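Local coordinates for protein Emp47p (form1) (Saccharomyces cerevisiae, PDB 2A6Y) that probably serves in glycoprotein secretion as a cargo receptor, binding carbohydrate without calcium through a lectin domain and helping a related receptor leave the endoplasmic reticulum, at residues D22-R27 against L41-I46; D113-L118 against G131-G136. All blocks are in the same frame, centred on the assembly; numbering follows the deposited sequence.

Contact 1 (D22-R27 against L41-I46); sequences DLINTR and LEEGRI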
ATOM      1  N   ASP A  22       0.073 -14.565  -8.609  1.00 27.06           N
ATOM      2  CA  ASP A  22      -0.368 -15.543  -7.614  1.00 33.48           C
ATOM      3  C   ASP A  22       0.827 -16.392  -7.194  1.00 32.73           C
ATOM      4  O   ASP A  22       1.630 -16.836  -8.029  1.00 28.20           O
ATOM      5  CB  ASP A  22      -1.470 -16.446  -8.180  1.00 43.58           C
ATOM      6  CG  ASP A  22      -1.755 -17.657  -7.317  1.00 51.41           C
ATOM      7  OD1 ASP A  22      -1.502 -18.784  -7.799  1.00 67.15           O
ATOM      8  OD2 ASP A  22      -2.234 -17.522  -6.159  1.00 70.33           O
ATOM      9  N   LEU A  23       0.898 -16.588  -5.884  1.00 29.89           N
ATOM     10  CA  LEU A  23       2.057 -17.249  -5.309  1.00 30.67           C
ATOM     11  C   LEU A  23       1.838 -18.706  -4.973  1.00 33.83           C
ATOM     12  O   LEU A  23       2.665 -19.248  -4.216  1.00 32.83           O
ATOM     13  CB  LEU A  23       2.446 -16.481  -4.032  1.00 24.37           C
ATOM     14  CG  LEU A  23       2.776 -14.993  -4.308  1.00 24.65           C
ATOM     15  CD1 LEU A  23       2.875 -14.237  -2.995  1.00 28.84           C
ATOM     16  CD2 LEU A  23       4.063 -14.894  -5.080  1.00 25.31           C
ATOM     17  N   ILE A  24       0.813 -19.390  -5.463  1.00 32.95           N
ATOM     18  CA  ILE A  24       0.687 -20.824  -5.168  1.00 33.71           C
ATOM     19  C   ILE A  24       1.850 -21.599  -5.802  1.00 31.54           C
ATOM     20  O   ILE A  24       2.275 -21.312  -6.924  1.00 35.08           O
ATOM     21  CB  ILE A  24      -0.668 -21.351  -5.649  1.00 37.66           C
ATOM     22  CG1 ILE A  24      -1.846 -20.408  -5.365  1.00 42.30           C
ATOM     23  CG2 ILE A  24      -1.028 -22.724  -5.089  1.00 44.90           C
ATOM     24  CD1 ILE A  24      -3.169 -21.111  -5.626  1.00 48.65           C
ATOM     25  N   ASN A  25       2.384 -22.587  -5.064  1.00 36.67           N
ATOM     26  CA  ASN A  25       3.478 -23.459  -5.476  1.00 38.83           C
ATOM     27  C   ASN A  25       4.668 -22.692  -6.029  1.00 38.46           C
ATOM     28  O   ASN A  25       5.390 -23.036  -6.960  1.00 38.56           O
ATOM     29  CB  ASN A  25       2.983 -24.466  -6.528  1.00 45.80           C
ATOM     30  CG  ASN A  25       4.087 -25.480  -6.781  1.00 49.27           C
ATOM     31  OD1 ASN A  25       4.714 -25.864  -5.796  1.00 53.48           O
ATOM     32  ND2 ASN A  25       4.321 -25.829  -8.038  1.00 57.85           N
ATOM     33  N   THR A  26       4.924 -21.519  -5.427  1.00 43.97           N
ATOM     34  CA  THR A  26       6.040 -20.693  -5.901  1.00 41.79           C
ATOM     35  C   THR A  26       7.131 -20.777  -4.849  1.00 41.16           C
ATOM     36  O   THR A  26       6.925 -20.576  -3.651  1.00 48.35           O
ATOM     37  CB  THR A  26       5.667 -19.235  -6.190  1.00 43.37           C
ATOM     38  OG1 THR A  26       5.359 -19.079  -7.579  1.00 63.64           O
ATOM     39  CG2 THR A  26       6.853 -18.315  -5.948  1.00 48.60           C
ATOM     40  N   ARG A  27       8.316 -21.134  -5.333  1.00 39.07           N
ATOM     41  CA  ARG A  27       9.267 -21.541  -4.294  1.00 43.98           C
ATOM     42  C   ARG A  27      10.212 -20.390  -4.036  1.00 36.20           C
ATOM     43  O   ARG A  27      10.984 -20.445  -3.075  1.00 50.12           O
ATOM     44  CB  ARG A  27       9.949 -22.852  -4.683  1.00 54.40           C
ATOM     45  CG  ARG A  27      10.595 -23.624  -3.547  1.00 61.32           C
ATOM     46  CD  ARG A  27       9.746 -24.690  -2.892  1.00 70.04           C
ATOM     47  NE  ARG A  27       8.337 -24.327  -2.891  1.00 76.84           N
ATOM     48  CZ  ARG A  27       7.305 -24.931  -2.330  1.00 81.89           C
ATOM     49  NH1 ARG A  27       7.438 -26.053  -1.630  1.00 92.36           N
ATOM     50  NH2 ARG A  27       6.089 -24.395  -2.475  1.00 82.11           N
ATOM     51  N   LEU A  41       8.284 -15.557   1.994  1.00 15.35           N
ATOM     52  CA  LEU A  41       7.385 -16.263   1.108  1.00 15.00           C
ATOM     53  C   LEU A  41       6.947 -17.538   1.817  1.00 14.88           C
ATOM     54  O   LEU A  41       7.807 -18.348   2.196  1.00 17.84           O
ATOM     55  CB  LEU A  41       8.043 -16.558  -0.232  1.00 18.03           C
ATOM     56  CG  LEU A  41       7.194 -17.371  -1.219  1.00 17.29           C
ATOM     57  CD1 LEU A  41       6.001 -16.578  -1.702  1.00 19.51           C
ATOM     58  CD2 LEU A  41       8.091 -17.801  -2.369  1.00 24.28           C
ATOM     59  N   GLU A  42       5.615 -17.678   1.957  1.00 16.34           N
ATOM     60  CA  GLU A  42       5.089 -18.964   2.408  1.00 15.39           C
ATOM     61  C   GLU A  42       4.138 -19.475   1.331  1.00 15.56           C
ATOM     62  O   GLU A  42       3.941 -18.861   0.274  1.00 19.62           O
ATOM     63  CB  GLU A  42       4.425 -18.788   3.775  1.00 14.89           C
ATOM     64  CG  GLU A  42       5.329 -18.114   4.798  1.00 16.15           C
ATOM     65  CD  GLU A  42       6.523 -19.002   5.094  1.00 15.94           C
ATOM     66  OE1 GLU A  42       6.447 -20.233   4.944  1.00 18.84           O
ATOM     67  OE2 GLU A  42       7.540 -18.432   5.523  1.00 20.27           O
ATOM     68  N   GLU A  43       3.506 -20.628   1.570  1.00 18.10           N
ATOM     69  CA  GLU A  43       2.705 -21.243   0.509  1.00 18.99           C
ATOM     70  C   GLU A  43       1.537 -20.343   0.152  1.00 18.23           C
ATOM     71  O   GLU A  43       0.720 -20.015   1.000  1.00 18.45           O
ATOM     72  CB  GLU A  43       2.242 -22.639   0.947  1.00 21.49           C
ATOM     73  CG  GLU A  43       1.279 -23.256  -0.043  1.00 30.07           C
ATOM     74  CD  GLU A  43       1.898 -23.552  -1.398  1.00 33.06           C
ATOM     75  OE1 GLU A  43       3.067 -24.010  -1.365  1.00 39.17           O
ATOM     76  OE2 GLU A  43       1.209 -23.362  -2.430  1.00 45.85           O
ATOM     77  N   GLY A  44       1.493 -19.933  -1.106  1.00 19.11           N
ATOM     78  CA  GLY A  44       0.428 -19.070  -1.587  1.00 18.40           C
ATOM     79  C   GLY A  44       0.426 -17.630  -1.165  1.00 17.55           C
ATOM     80  O   GLY A  44      -0.480 -16.915  -1.645  1.00 18.98           O
ATOM     81  N   ARG A  45       1.332 -17.162  -0.302  1.00 17.46           N
ATOM     82  CA  ARG A  45       1.249 -15.739   0.058  1.00 15.75           C
ATOM     83  C   ARG A  45       2.585 -15.305   0.661  1.00 14.81           C
ATOM     84  O   ARG A  45       3.323 -16.143   1.196  1.00 16.06           O
ATOM     85  CB  ARG A  45       0.101 -15.490   1.029  1.00 15.29           C
ATOM     86  CG  ARG A  45       0.390 -15.912   2.459  1.00 16.54           C
ATOM     87  CD  ARG A  45       0.164 -17.376   2.731  1.00 18.64           C
ATOM     88  NE  ARG A  45       0.147 -17.655   4.188  1.00 17.91           N
ATOM     89  CZ  ARG A  45       0.528 -18.814   4.714  1.00 16.50           C
ATOM     90  NH1 ARG A  45       0.934 -19.776   3.892  1.00 17.22           N
ATOM     91  NH2 ARG A  45       0.509 -19.033   6.030  1.00 17.85           N
ATOM     92  N   ILE A  46       2.859 -14.005   0.553  1.00 13.45           N
ATOM     93  CA  ILE A  46       3.960 -13.403   1.294  1.00 14.94           C
ATOM     94  C   ILE A  46       3.424 -12.946   2.650  1.00 13.76           C
ATOM     95  O   ILE A  46       2.435 -12.247   2.734  1.00 15.40           O
ATOM     96  CB  ILE A  46       4.625 -12.244   0.496  1.00 16.33           C
ATOM     97  CG1 ILE A  46       5.445 -12.864  -0.638  1.00 19.64           C
ATOM     98  CG2 ILE A  46       5.486 -11.394   1.404  1.00 16.92           C
ATOM     99  CD1 ILE A  46       6.006 -12.030  -1.728  1.00 22.53           C
TER
HETATM  100  O   HOH W   1      -1.279 -16.087  -3.956  1.00 28.72           O
HETATM  101  O   HOH W   2       4.805 -20.103  -1.961  1.00 39.01           O
HETATM  102  O   HOH W   3       4.650 -25.045   0.322  1.00 46.74           O
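Glu43 meets Asn25 and Arg27 with its two carboxylate oxygens. Its CG stands anti to the backbone N (chi1 173°) and the chain then bends at chi2, which brings the carboxylate over the type II turn from Leu23 to Thr26. There OE2 accepts a nearly straight hydrogen bond from Asn25 N at 3.0 Å, met on the syn side but somewhat out of the carboxylate plane. OE1 takes part in a salt bridge whose hydrogen bond, from Arg27 NH2, is weak at 3.2 Å, the guanidinium and carboxylate planes 60° apart; the arginine is poorly ordered. Beneath this polar layer apolar Leu23 points inward, its CD1 3.7 Å from Ile46 CG1 and 4.1 Å from Leu41 CD1. The other methyl of Leu41, CD2, lies 3.8 Å from Thr26 CG2, the two side chains crossing at about a right angle. Gly44, whose positive phi favours glycine in the type II turn from Glu42 to Arg45, gives Leu23 O a weak hydrogen bond from its N at 3.4 Å. Water 1 joins Leu23 N to Gly44 O, and water 2 links Thr26 O with Glu42 O. One carboxylate thus serves both a turn N-H and a mobile cation, while waters fill in between the backbones.

Contact 2 (D113-L118 against G131-G136); sequences DGLQLL and GQLNDG
The beta hairpin of strands 115-120 and 128-135 brings Gln116 and Gln132 together as a hydrogen-bonded antiparallel pair. Gln116 N reaches Gln132 O at 2.9 Å in a nearly straight bond, and Gln132 N returns one of the same length to Gln116 O. The two side chains lie side by side on one face, yet their amides are turned 76° apart: Gln116 is extended beyond CG, whereas Gln132 bends at chi2 (-71°), which turns its amide away from that of Gln116. Gln116 OE1 lies 3.3 Å from Gln132 CG. Long amides suit this buried site because their ends find partners beyond the pair, Gln116 NE2 at Ser90 OG, Gln132 OE1 at Ser149 OG and Gln132 NE2 at Ile145 O.

In the beta sandwich of this legume-like lectin, the hairpin belongs to the seven-stranded sheet, between strands 88-95 and 151-154. Its other face carries leucines: Leu115 CD1 lies 4.2 Å from Leu133 CD1, while Leu117 and Leu133 touch Phe188 and Val193 of strand 185-194 in the opposing sheet. Leu117 CD2 lies 4.1 Å from Gly131 CA.

Farther along, Gly114 pairs with Asn134. Gly114 N donates to Asn134 O at 2.8 Å from above the carbonyl plane. The chain turns a corner at Gly114, with backbone angles that leave no room for a CB beside the carbonyl O of Asp113. The carboxylate of Asp113 packs against the backbone of Asp135, with OD1 3.5 Å from Asp135 CA; OD2 is hydrogen-bonded to Gln95 NE2 and OD1 to Thr248 OG1.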
ATOM      1  N   ASP A 113       7.496  11.228  -0.648  1.00 13.05           N
ATOM      2  CA  ASP A 113       6.896  12.156  -1.627  1.00 12.89           C
ATOM      3  C   ASP A 113       5.893  11.359  -2.437  1.00 13.17           C
ATOM      4  O   ASP A 113       6.294  10.618  -3.361  1.00 13.95           O
ATOM      5  CB  ASP A 113       7.992  12.734  -2.526  1.00 14.83           C
ATOM      6  CG  ASP A 113       7.484  13.593  -3.674  1.00 14.54           C
ATOM      7  OD1 ASP A 113       6.262  13.945  -3.634  1.00 15.72           O
ATOM      8  OD2 ASP A 113       8.273  13.902  -4.593  1.00 17.30           O
ATOM      9  N   GLY A 114       4.608  11.437  -2.106  1.00 11.69           N
ATOM     10  CA  GLY A 114       3.585  10.715  -2.814  1.00 12.12           C
ATOM     11  C   GLY A 114       2.470  10.286  -1.873  1.00 11.85           C
ATOM     12  O   GLY A 114       2.002  11.083  -1.070  1.00 13.78           O
ATOM     13  N   LEU A 115       2.040   9.027  -2.033  1.00 12.37           N
ATOM     14  CA  LEU A 115       0.837   8.510  -1.377  1.00 11.63           C
ATOM     15  C   LEU A 115       1.113   7.328  -0.440  1.00 11.09           C
ATOM     16  O   LEU A 115       1.782   6.393  -0.873  1.00 12.61           O
ATOM     17  CB  LEU A 115      -0.138   8.025  -2.450  1.00 12.16           C
ATOM     18  CG  LEU A 115      -1.437   7.376  -1.970  1.00 11.90           C
ATOM     19  CD1 LEU A 115      -2.355   8.359  -1.263  1.00 14.52           C
ATOM     20  CD2 LEU A 115      -2.171   6.767  -3.165  1.00 13.94           C
ATOM     21  N   GLN A 116       0.563   7.432   0.761  1.00 10.81           N
ATOM     22  CA  GLN A 116       0.531   6.294   1.683  1.00 11.40           C
ATOM     23  C   GLN A 116      -0.920   5.885   1.861  1.00 10.99           C
ATOM     24  O   GLN A 116      -1.731   6.771   2.189  1.00 13.52           O
ATOM     25  CB  GLN A 116       1.145   6.650   3.023  1.00 12.10           C
ATOM     26  CG  GLN A 116       1.020   5.597   4.083  1.00 12.59           C
ATOM     27  CD  GLN A 116       1.188   6.057   5.513  1.00 11.69           C
ATOM     28  OE1 GLN A 116       1.083   7.241   5.830  1.00 12.83           O
ATOM     29  NE2 GLN A 116       1.485   5.120   6.442  1.00 12.34           N
ATOM     30  N   LEU A 117      -1.252   4.610   1.636  1.00 10.61           N
ATOM     31  CA  LEU A 117      -2.600   4.135   1.986  1.00 10.40           C
ATOM     32  C   LEU A 117      -2.423   3.258   3.238  1.00  9.50           C
ATOM     33  O   LEU A 117      -1.755   2.214   3.147  1.00 11.09           O
ATOM     34  CB  LEU A 117      -3.240   3.327   0.857  1.00 11.91           C
ATOM     35  CG  LEU A 117      -3.532   4.107  -0.435  1.00 11.50           C
ATOM     36  CD1 LEU A 117      -3.995   3.206  -1.561  1.00 14.47           C
ATOM     37  CD2 LEU A 117      -4.635   5.161  -0.199  1.00 14.73           C
ATOM     38  N   LEU A 118      -2.984   3.690   4.354  1.00 10.18           N
ATOM     39  CA  LEU A 118      -2.779   3.019   5.639  1.00 11.15           C
ATOM     40  C   LEU A 118      -4.035   2.244   6.057  1.00 10.82           C
ATOM     41  O   LEU A 118      -5.129   2.861   6.158  1.00 12.34           O
ATOM     42  CB  LEU A 118      -2.445   4.036   6.735  1.00 11.26           C
ATOM     43  CG  LEU A 118      -2.325   3.448   8.141  1.00 11.62           C
ATOM     44  CD1 LEU A 118      -1.176   2.442   8.229  1.00 12.14           C
ATOM     45  CD2 LEU A 118      -2.091   4.604   9.120  1.00 12.52           C
ATOM     46  N   GLY A 131      -6.074   7.693   3.302  1.00 11.62           N
ATOM     47  CA  GLY A 131      -5.102   8.283   2.396  1.00 12.05           C
ATOM     48  C   GLY A 131      -4.298   9.373   3.106  1.00 12.49           C
ATOM     49  O   GLY A 131      -4.883  10.288   3.715  1.00 12.79           O
ATOM     50  N   GLN A 132      -2.963   9.260   3.014  1.00 12.06           N
ATOM     51  CA  GLN A 132      -2.049  10.261   3.550  1.00 11.29           C
ATOM     52  C   GLN A 132      -1.194  10.737   2.370  1.00 12.11           C
ATOM     53  O   GLN A 132      -0.830   9.913   1.508  1.00 13.25           O
ATOM     54  CB  GLN A 132      -1.156   9.701   4.645  1.00 12.17           C
ATOM     55  CG  GLN A 132      -1.855   8.812   5.666  1.00 12.59           C
ATOM     56  CD  GLN A 132      -2.808   9.501   6.648  1.00 11.71           C
ATOM     57  OE1 GLN A 132      -3.883   8.939   6.929  1.00 14.12           O
ATOM     58  NE2 GLN A 132      -2.434  10.683   7.164  1.00 13.55           N
ATOM     59  N   LEU A 133      -0.862  12.018   2.363  1.00 11.98           N
ATOM     60  CA  LEU A 133      -0.006  12.582   1.347  1.00 13.03           C
ATOM     61  C   LEU A 133       1.169  13.313   1.977  1.00 13.28           C
ATOM     62  O   LEU A 133       1.040  13.916   3.049  1.00 14.53           O
ATOM     63  CB  LEU A 133      -0.783  13.610   0.484  1.00 15.90           C
ATOM     64  CG  LEU A 133      -0.448  13.582  -1.010  1.00 17.25           C
ATOM     65  CD1 LEU A 133      -0.968  12.322  -1.690  1.00 17.87           C
ATOM     66  CD2 LEU A 133      -1.041  14.837  -1.666  1.00 19.23           C
ATOM     67  N   ASN A 134       2.297  13.266   1.267  1.00 12.98           N
ATOM     68  CA  ASN A 134       3.462  14.075   1.646  1.00 14.11           C
ATOM     69  C   ASN A 134       4.243  14.397   0.388  1.00 14.09           C
ATOM     70  O   ASN A 134       3.982  13.786  -0.676  1.00 14.66           O
ATOM     71  CB  ASN A 134       4.305  13.325   2.688  1.00 13.73           C
ATOM     72  CG  ASN A 134       5.269  14.276   3.366  1.00 14.72           C
ATOM     73  OD1 ASN A 134       4.998  15.441   3.651  1.00 17.14           O
ATOM     74  ND2 ASN A 134       6.453  13.766   3.656  1.00 15.80           N
ATOM     75  N   ASP A 135       5.177  15.347   0.505  1.00 15.46           N
ATOM     76  CA  ASP A 135       5.905  15.800  -0.704  1.00 14.83           C
ATOM     77  C   ASP A 135       7.412  15.732  -0.488  1.00 14.90           C
ATOM     78  O   ASP A 135       8.133  16.375  -1.262  1.00 16.10           O
ATOM     79  CB  ASP A 135       5.484  17.204  -1.070  1.00 16.06           C
ATOM     80  CG  ASP A 135       5.800  18.248  -0.006  1.00 19.38           C
ATOM     81  OD1 ASP A 135       6.438  17.870   1.015  1.00 18.50           O
ATOM     82  OD2 ASP A 135       5.366  19.423  -0.218  1.00 22.37           O
ATOM     83  N   GLY A 136       7.829  14.943   0.509  1.00 14.56           N
ATOM     84  CA  GLY A 136       9.268  14.748   0.760  1.00 17.05           C
ATOM     85  C   GLY A 136       9.991  15.914   1.388  1.00 18.16           C
ATOM     86  O   GLY A 136      11.149  15.811   1.811  1.00 23.65           O
TER

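Overall arrangement
From the N terminus the chain first passes through 22-27, a loop ahead of strand 33-37, and contact 1 closes when it returns as 41-46, having left one strand in the seven-stranded sheet and entered the edge of the eight-stranded one. Only later does contact 2 open: 113-118 leads into strand 115-120, and 131-136 comes back beside it to complete a beta hairpin. The two loops are therefore in series, neither nested nor crossed. The centres of contact 1 and contact 2 are about 29 Å apart, on opposite sides of the chain's centre. Contact 1 ties an irregular N-terminal loop to the surface edge of the eight-stranded sheet; contact 2 joins neighbouring strands within the buried part of the other sheet of the sandwich.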